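PDB 1YHT: DspB from Aggregatibacter actinomycetemcomitans, which hydrolyses terminal N-acetylhexosamine residues as a family 20 glycoside hydrolase and disperses biofilms, probably by cutting their N-acetylglucosamine polymer. Local coordinates for residues A[17-28]-A[323-334]. Sequence-based numbering, arbitrary orientation.
With GOL (glycerol), chain C.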
ATOM      1  N   LYS A  17       7.951  11.400  13.813  1.00 23.08           N
ATOM      2  CA  LYS A  17       7.607  10.186  13.125  1.00 20.54           C
ATOM      3  C   LYS A  17       6.824  10.415  11.857  1.00 18.78           C
ATOM      4  O   LYS A  17       6.217  11.454  11.670  1.00 16.66           O
ATOM      5  CB  LYS A  17       6.787   9.296  14.064  1.00 20.52           C
ATOM      6  CG  LYS A  17       7.436   9.064  15.401  1.00 21.10           C
ATOM      7  CD  LYS A  17       8.646   8.135  15.304  1.00 19.72           C
ATOM      8  CE  LYS A  17       9.141   7.721  16.697  1.00 21.12           C
ATOM      9  NZ  LYS A  17      10.263   6.759  16.682  1.00 19.61           N
ATOM     10  N   GLN A  18       6.892   9.424  10.968  1.00 15.66           N
ATOM     11  CA  GLN A  18       6.072   9.395   9.802  1.00 14.24           C
ATOM     12  C   GLN A  18       4.902   8.527  10.155  1.00 13.20           C
ATOM     13  O   GLN A  18       5.049   7.319  10.418  1.00 12.22           O
ATOM     14  CB  GLN A  18       6.853   8.844   8.607  1.00 14.77           C
ATOM     15  CG  GLN A  18       7.987   9.803   8.148  1.00 16.01           C
ATOM     16  CD  GLN A  18       7.445  11.155   7.700  1.00 18.72           C
ATOM     17  OE1 GLN A  18       6.547  11.216   6.853  1.00 18.76           O
ATOM     18  NE2 GLN A  18       7.956  12.253   8.310  1.00 17.24           N
ATOM     19  N   THR A  19       3.719   9.127  10.182  1.00 12.36           N
ATOM     20  CA  THR A  19       2.541   8.388  10.582  1.00 12.54           C
ATOM     21  C   THR A  19       1.334   8.816   9.773  1.00 12.32           C
ATOM     22  O   THR A  19       1.225   9.986   9.350  1.00 11.81           O
ATOM     23  CB  THR A  19       2.275   8.567  12.103  1.00 13.90           C
ATOM     24  OG1 THR A  19       1.389   7.534  12.558  1.00 17.81           O
ATOM     25  CG2 THR A  19       1.665   9.919  12.374  1.00 14.26           C
ATOM     26  N   GLY A  20       0.451   7.862   9.540  1.00 10.55           N
ATOM     27  CA  GLY A  20      -0.745   8.108   8.739  1.00  9.68           C
ATOM     28  C   GLY A  20      -1.589   6.908   8.470  1.00  8.12           C
ATOM     29  O   GLY A  20      -1.672   5.983   9.292  1.00  7.78           O
ATOM     30  N   LEU A  21      -2.205   6.934   7.294  1.00  7.65           N
ATOM     31  CA  LEU A  21      -3.195   5.977   6.871  1.00  6.63           C
ATOM     32  C   LEU A  21      -2.750   5.355   5.567  1.00  6.55           C
ATOM     33  O   LEU A  21      -2.302   6.052   4.638  1.00  3.92           O
ATOM     34  CB  LEU A  21      -4.528   6.669   6.624  1.00  7.17           C
ATOM     35  CG  LEU A  21      -5.674   5.891   6.029  1.00  5.24           C
ATOM     36  CD1 LEU A  21      -6.106   4.807   6.936  1.00  7.43           C
ATOM     37  CD2 LEU A  21      -6.790   6.843   5.743  1.00  7.91           C
ATOM     38  N   MET A  22      -2.906   4.044   5.489  1.00  5.85           N
ATOM     39  CA  MET A  22      -2.905   3.389   4.191  1.00  6.85           C
ATOM     40  C   MET A  22      -4.346   3.084   3.835  1.00  6.42           C
ATOM     41  O   MET A  22      -5.070   2.350   4.560  1.00  6.40           O
ATOM     42  CB  MET A  22      -2.092   2.104   4.267  1.00  7.54           C
ATOM     43  CG  MET A  22      -1.771   1.518   2.967  1.00 11.14           C
ATOM     44  SD  MET A  22      -2.859   0.359   2.154  1.00 18.94           S
ATOM     45  CE  MET A  22      -4.119  -0.333   3.202  1.00 13.56           C
ATOM     46  N   LEU A  23      -4.775   3.602   2.703  1.00  5.77           N
ATOM     47  CA  LEU A  23      -6.167   3.453   2.319  1.00  6.40           C
ATOM     48  C   LEU A  23      -6.187   2.649   1.043  1.00  6.81           C
ATOM     49  O   LEU A  23      -5.578   3.055   0.024  1.00  5.04           O
ATOM     50  CB  LEU A  23      -6.839   4.824   2.081  1.00  5.50           C
ATOM     51  CG  LEU A  23      -8.369   4.731   1.850  1.00  7.25           C
ATOM     52  CD1 LEU A  23      -9.170   4.237   3.048  1.00  7.03           C
ATOM     53  CD2 LEU A  23      -8.905   6.039   1.403  1.00  9.63           C
ATOM     54  N   ASP A  24      -6.881   1.513   1.103  1.00  7.64           N
ATOM     55  CA  ASP A  24      -7.030   0.626  -0.049  1.00  7.61           C
ATOM     56  C   ASP A  24      -8.282   1.058  -0.793  1.00  7.94           C
ATOM     57  O   ASP A  24      -9.399   0.750  -0.404  1.00  7.41           O
ATOM     58  CB  ASP A  24      -7.087  -0.826   0.408  1.00  7.32           C
ATOM     59  CG  ASP A  24      -7.592  -1.787  -0.655  1.00  7.24           C
ATOM     60  OD1 ASP A  24      -7.625  -1.475  -1.876  1.00  7.58           O
ATOM     61  OD2 ASP A  24      -7.947  -2.922  -0.247  1.00  8.63           O
ATOM     62  N   ILE A  25      -8.052   1.791  -1.869  1.00  9.02           N
ATOM     63  CA  ILE A  25      -9.126   2.238  -2.717  1.00  9.12           C
ATOM     64  C   ILE A  25      -9.289   1.323  -3.916  1.00  8.77           C
ATOM     65  O   ILE A  25     -10.140   1.564  -4.716  1.00  8.44           O
ATOM     66  CB  ILE A  25      -8.995   3.730  -3.139  1.00  9.93           C
ATOM     67  CG1 ILE A  25      -7.796   4.006  -4.052  1.00  9.38           C
ATOM     68  CG2 ILE A  25      -8.960   4.631  -1.864  1.00  9.51           C
ATOM     69  CD1 ILE A  25      -7.781   5.394  -4.548  1.00 10.47           C
ATOM     70  N   ALA A  26      -8.504   0.249  -3.997  1.00  8.61           N
ATOM     71  CA  ALA A  26      -8.624  -0.700  -5.097  1.00  8.43           C
ATOM     72  C   ALA A  26      -9.760  -1.684  -4.862  1.00  8.60           C
ATOM     73  O   ALA A  26     -10.470  -2.053  -5.788  1.00  9.38           O
ATOM     74  CB  ALA A  26      -7.308  -1.457  -5.281  1.00  8.77           C
ATOM     75  N   ARG A  27      -9.883  -2.158  -3.637  1.00  8.18           N
ATOM     76  CA  ARG A  27     -10.940  -3.109  -3.254  1.00  9.46           C
ATOM     77  C   ARG A  27     -12.267  -2.438  -2.864  1.00  9.47           C
ATOM     78  O   ARG A  27     -13.299  -3.100  -2.844  1.00 10.23           O
ATOM     79  CB  ARG A  27     -10.483  -3.957  -2.069  1.00  8.63           C
ATOM     80  CG  ARG A  27      -9.537  -5.114  -2.439  1.00 10.21           C
ATOM     81  CD  ARG A  27      -8.220  -4.676  -3.103  1.00 10.37           C
ATOM     82  NE  ARG A  27      -7.341  -5.848  -3.079  1.00 10.93           N
ATOM     83  CZ  ARG A  27      -6.606  -6.216  -2.046  1.00 12.91           C
ATOM     84  NH1 ARG A  27      -6.531  -5.442  -0.982  1.00 12.19           N
ATOM     85  NH2 ARG A  27      -5.914  -7.356  -2.090  1.00 13.30           N
ATOM     86  N   HIS A  28     -12.200  -1.186  -2.420  1.00  9.51           N
ATOM     87  CA  HIS A  28     -13.403  -0.409  -2.082  1.00 10.37           C
ATOM     88  C   HIS A  28     -13.147   1.074  -2.431  1.00 10.62           C
ATOM     89  O   HIS A  28     -12.115   1.612  -2.051  1.00 11.59           O
ATOM     90  CB  HIS A  28     -13.744  -0.492  -0.599  1.00 10.28           C
ATOM     91  CG  HIS A  28     -15.140  -0.023  -0.289  1.00 12.20           C
ATOM     92  ND1 HIS A  28     -15.477   1.313  -0.178  1.00 16.72           N
ATOM     93  CD2 HIS A  28     -16.293  -0.712  -0.155  1.00 10.90           C
ATOM     94  CE1 HIS A  28     -16.779   1.418   0.050  1.00 15.43           C
ATOM     95  NE2 HIS A  28     -17.295   0.203   0.069  1.00 14.06           N
ATOM     96  N   ALA A 323      10.746   4.378  12.414  1.00 13.40           N
ATOM     97  CA  ALA A 323      10.529   5.636  11.707  1.00 13.28           C
ATOM     98  C   ALA A 323       9.055   6.122  11.830  1.00 12.58           C
ATOM     99  O   ALA A 323       8.785   7.289  11.729  1.00 13.20           O
ATOM    100  CB  ALA A 323      10.956   5.456  10.254  1.00 14.27           C
ATOM    101  N   GLY A 324       8.137   5.225  12.146  1.00 12.07           N
ATOM    102  CA  GLY A 324       6.700   5.550  12.138  1.00 11.17           C
ATOM    103  C   GLY A 324       5.814   4.323  12.046  1.00 10.03           C
ATOM    104  O   GLY A 324       6.263   3.204  12.349  1.00  9.24           O
ATOM    105  N   ALA A 325       4.561   4.545  11.614  1.00  8.53           N
ATOM    106  CA  ALA A 325       3.498   3.526  11.642  1.00  8.80           C
ATOM    107  C   ALA A 325       2.314   4.005  10.879  1.00  9.00           C
ATOM    108  O   ALA A 325       2.149   5.211  10.660  1.00 10.53           O
ATOM    109  CB  ALA A 325       3.074   3.219  13.087  1.00  8.59           C
ATOM    110  N   ALA A 326       1.488   3.075  10.443  1.00  9.93           N
ATOM    111  CA  ALA A 326       0.225   3.436   9.785  1.00  9.23           C
ATOM    112  C   ALA A 326      -0.868   2.479  10.152  1.00  8.14           C
ATOM    113  O   ALA A 326      -0.605   1.304  10.391  1.00  9.27           O
ATOM    114  CB  ALA A 326       0.409   3.447   8.298  1.00  9.43           C
ATOM    115  N   LEU A 327      -2.089   2.993  10.220  1.00  7.39           N
ATOM    116  CA  LEU A 327      -3.293   2.177  10.126  1.00  6.59           C
ATOM    117  C   LEU A 327      -3.535   1.846   8.665  1.00  7.17           C
ATOM    118  O   LEU A 327      -3.554   2.760   7.847  1.00  7.40           O
ATOM    119  CB  LEU A 327      -4.522   2.935  10.599  1.00  5.98           C
ATOM    120  CG  LEU A 327      -5.876   2.201  10.597  1.00  7.27           C
ATOM    121  CD1 LEU A 327      -5.946   1.096  11.611  1.00  9.11           C
ATOM    122  CD2 LEU A 327      -7.047   3.189  10.900  1.00  8.36           C
ATOM    123  N   SER A 328      -3.828   0.593   8.375  1.00  6.13           N
ATOM    124  CA  SER A 328      -4.234   0.153   7.050  1.00  7.05           C
ATOM    125  C   SER A 328      -5.710  -0.273   7.047  1.00  7.43           C
ATOM    126  O   SER A 328      -6.118  -1.113   7.835  1.00  8.33           O
ATOM    127  CB  SER A 328      -3.336  -1.024   6.614  1.00  6.56           C
ATOM    128  OG  SER A 328      -1.964  -0.644   6.408  1.00  8.03           O
ATOM    129  N   ILE A 329      -6.514   0.327   6.168  1.00  7.15           N
ATOM    130  CA  ILE A 329      -7.908  -0.026   6.006  1.00  7.55           C
ATOM    131  C   ILE A 329      -8.052  -0.721   4.677  1.00  6.32           C
ATOM    132  O   ILE A 329      -8.040  -0.082   3.625  1.00  8.10           O
ATOM    133  CB  ILE A 329      -8.835   1.230   6.012  1.00  8.31           C
ATOM    134  CG1 ILE A 329      -8.602   2.089   7.267  1.00  8.71           C
ATOM    135  CG2 ILE A 329     -10.299   0.766   5.841  1.00 10.09           C
ATOM    136  CD1 ILE A 329      -9.434   3.421   7.346  1.00  7.74           C
ATOM    137  N   TRP A 330      -8.238  -2.027   4.740  1.00  7.18           N
ATOM    138  CA  TRP A 330      -8.301  -2.882   3.606  1.00  8.04           C
ATOM    139  C   TRP A 330      -9.743  -3.128   3.230  1.00  9.12           C
ATOM    140  O   TRP A 330     -10.621  -3.229   4.100  1.00 10.15           O
ATOM    141  CB  TRP A 330      -7.605  -4.202   3.858  1.00  8.42           C
ATOM    142  CG  TRP A 330      -6.114  -4.092   4.125  1.00  8.23           C
ATOM    143  CD1 TRP A 330      -5.509  -4.144   5.318  1.00  7.80           C
ATOM    144  CD2 TRP A 330      -5.087  -3.944   3.153  1.00  7.37           C
ATOM    145  NE1 TRP A 330      -4.146  -4.028   5.171  1.00  9.42           N
ATOM    146  CE2 TRP A 330      -3.864  -3.897   3.844  1.00  7.94           C
ATOM    147  CE3 TRP A 330      -5.083  -3.834   1.761  1.00  7.48           C
ATOM    148  CZ2 TRP A 330      -2.649  -3.764   3.196  1.00  9.55           C
ATOM    149  CZ3 TRP A 330      -3.879  -3.680   1.118  1.00 10.46           C
ATOM    150  CH2 TRP A 330      -2.681  -3.642   1.828  1.00  9.03           C
ATOM    151  N   GLY A 331      -9.952  -3.246   1.915  1.00  9.75           N
ATOM    152  CA  GLY A 331     -11.273  -3.138   1.281  1.00  9.74           C
ATOM    153  C   GLY A 331     -12.014  -4.398   0.901  1.00  9.75           C
ATOM    154  O   GLY A 331     -13.167  -4.298   0.480  1.00  8.54           O
ATOM    155  N   GLU A 332     -11.368  -5.553   1.024  1.00 10.65           N
ATOM    156  CA  GLU A 332     -11.883  -6.858   0.496  1.00 12.74           C
ATOM    157  C   GLU A 332     -13.308  -7.177   0.868  1.00 11.80           C
ATOM    158  O   GLU A 332     -14.037  -7.815   0.100  1.00 11.39           O
ATOM    159  CB  GLU A 332     -11.217  -8.100   1.135  1.00 14.51           C
ATOM    160  CG  GLU A 332      -9.840  -8.301   1.087  1.00 19.47           C
ATOM    161  CD  GLU A 332      -9.134  -7.654   2.202  1.00 18.36           C
ATOM    162  OE1 GLU A 332      -8.801  -8.317   3.239  1.00 17.62           O
ATOM    163  OE2 GLU A 332      -8.869  -6.486   1.956  1.00 14.98           O
ATOM    164  N   ASP A 333     -13.661  -6.862   2.107  1.00 11.31           N
ATOM    165  CA  ASP A 333     -14.879  -7.381   2.725  1.00 12.00           C
ATOM    166  C   ASP A 333     -15.967  -6.302   2.836  1.00 12.61           C
ATOM    167  O   ASP A 333     -17.031  -6.549   3.413  1.00 10.81           O
ATOM    168  CB  ASP A 333     -14.559  -7.910   4.149  1.00 12.58           C
ATOM    169  CG  ASP A 333     -13.856  -9.277   4.152  1.00 14.36           C
ATOM    170  OD1 ASP A 333     -13.695  -9.902   3.088  1.00 12.68           O
ATOM    171  OD2 ASP A 333     -13.428  -9.710   5.239  1.00 14.77           O
ATOM    172  N   ALA A 334     -15.665  -5.097   2.325  1.00 12.76           N
ATOM    173  CA  ALA A 334     -16.457  -3.908   2.621  1.00 12.69           C
ATOM    174  C   ALA A 334     -17.602  -3.634   1.611  1.00 12.95           C
ATOM    175  O   ALA A 334     -18.160  -2.537   1.588  1.00 12.48           O
ATOM    176  CB  ALA A 334     -15.545  -2.724   2.706  1.00 12.36           C
TER
HETATM  177  C1  GOL C 751      -5.419  -7.845   4.328  1.00 21.89           C
HETATM  178  O1  GOL C 751      -6.585  -8.583   4.780  1.00 19.57           O
HETATM  179  C2  GOL C 751      -4.706  -8.691   3.263  1.00 22.04           C
HETATM  180  O2  GOL C 751      -3.342  -9.083   3.598  1.00 24.96           O
HETATM  181  C3  GOL C 751      -4.832  -8.087   1.855  1.00 24.37           C
HETATM  182  O3  GOL C 751      -6.124  -7.515   1.491  1.00 22.49           O
HETATM  183  O   HOH W   1     -10.323   0.197   2.099  1.00  9.25           O
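Met22 N donates to Leu327 O at 2.8 Å and Ile329 N to Met22 O at 3.0 Å, two nearly straight rungs of a parallel ladder in which strands 18-24 and 324-329 run 24° apart, in register from Gln18 beside Gly324 to Leu23 beside Ile329. At Ala325 O the weak bond from Gly20 N is supplemented by Thr19 OG1, which comes from above the carbonyl plane. On one face of the sheet, Leu21 CD1 meets Ile329 CD1 at 3.6 Å, and Phe38 of helix 32-44 packs on both residues. The other carries Met22, whose CG stands anti to the backbone N (chi1 -167°); further bends at chi2 and chi3 bring CE over the middle of the six-membered ring of Trp330, 3.5 Å from its centroid and 7° off the normal, a CH-pi contact with SD above the same face. With 294 residues of chain between segments 17-28 and 323-334, and strand 18-24 also paired with 49-53, the ladder joins the first and last strands of the TIM barrel, closing it, with Leu21 and Ile329 facing the outer helices and Met22 and Trp330 inward. At the C-terminal strand ends, where TIM barrels place their active sites, Asp24, the last residue of strand 18-24, ties the following loops together. Asp24 OD2 accepts Gly331 N (3.0 Å) and Arg27 NH1 (3.0 Å, a salt bridge) from opposite faces of the carboxylate, while OD1 accepts Ala26 N, an Asx turn, and Arg27 N, completing an Asx motif, so four donors fix its rotation. Arg27 NE pairs with Glu58, and NH1 makes a long, purely electrostatic pair with Glu332 OE2. Against the Trp330 face opposite Met22 lies a glycerol, whose O1 donates to Glu332 OE1 at 2.7 Å.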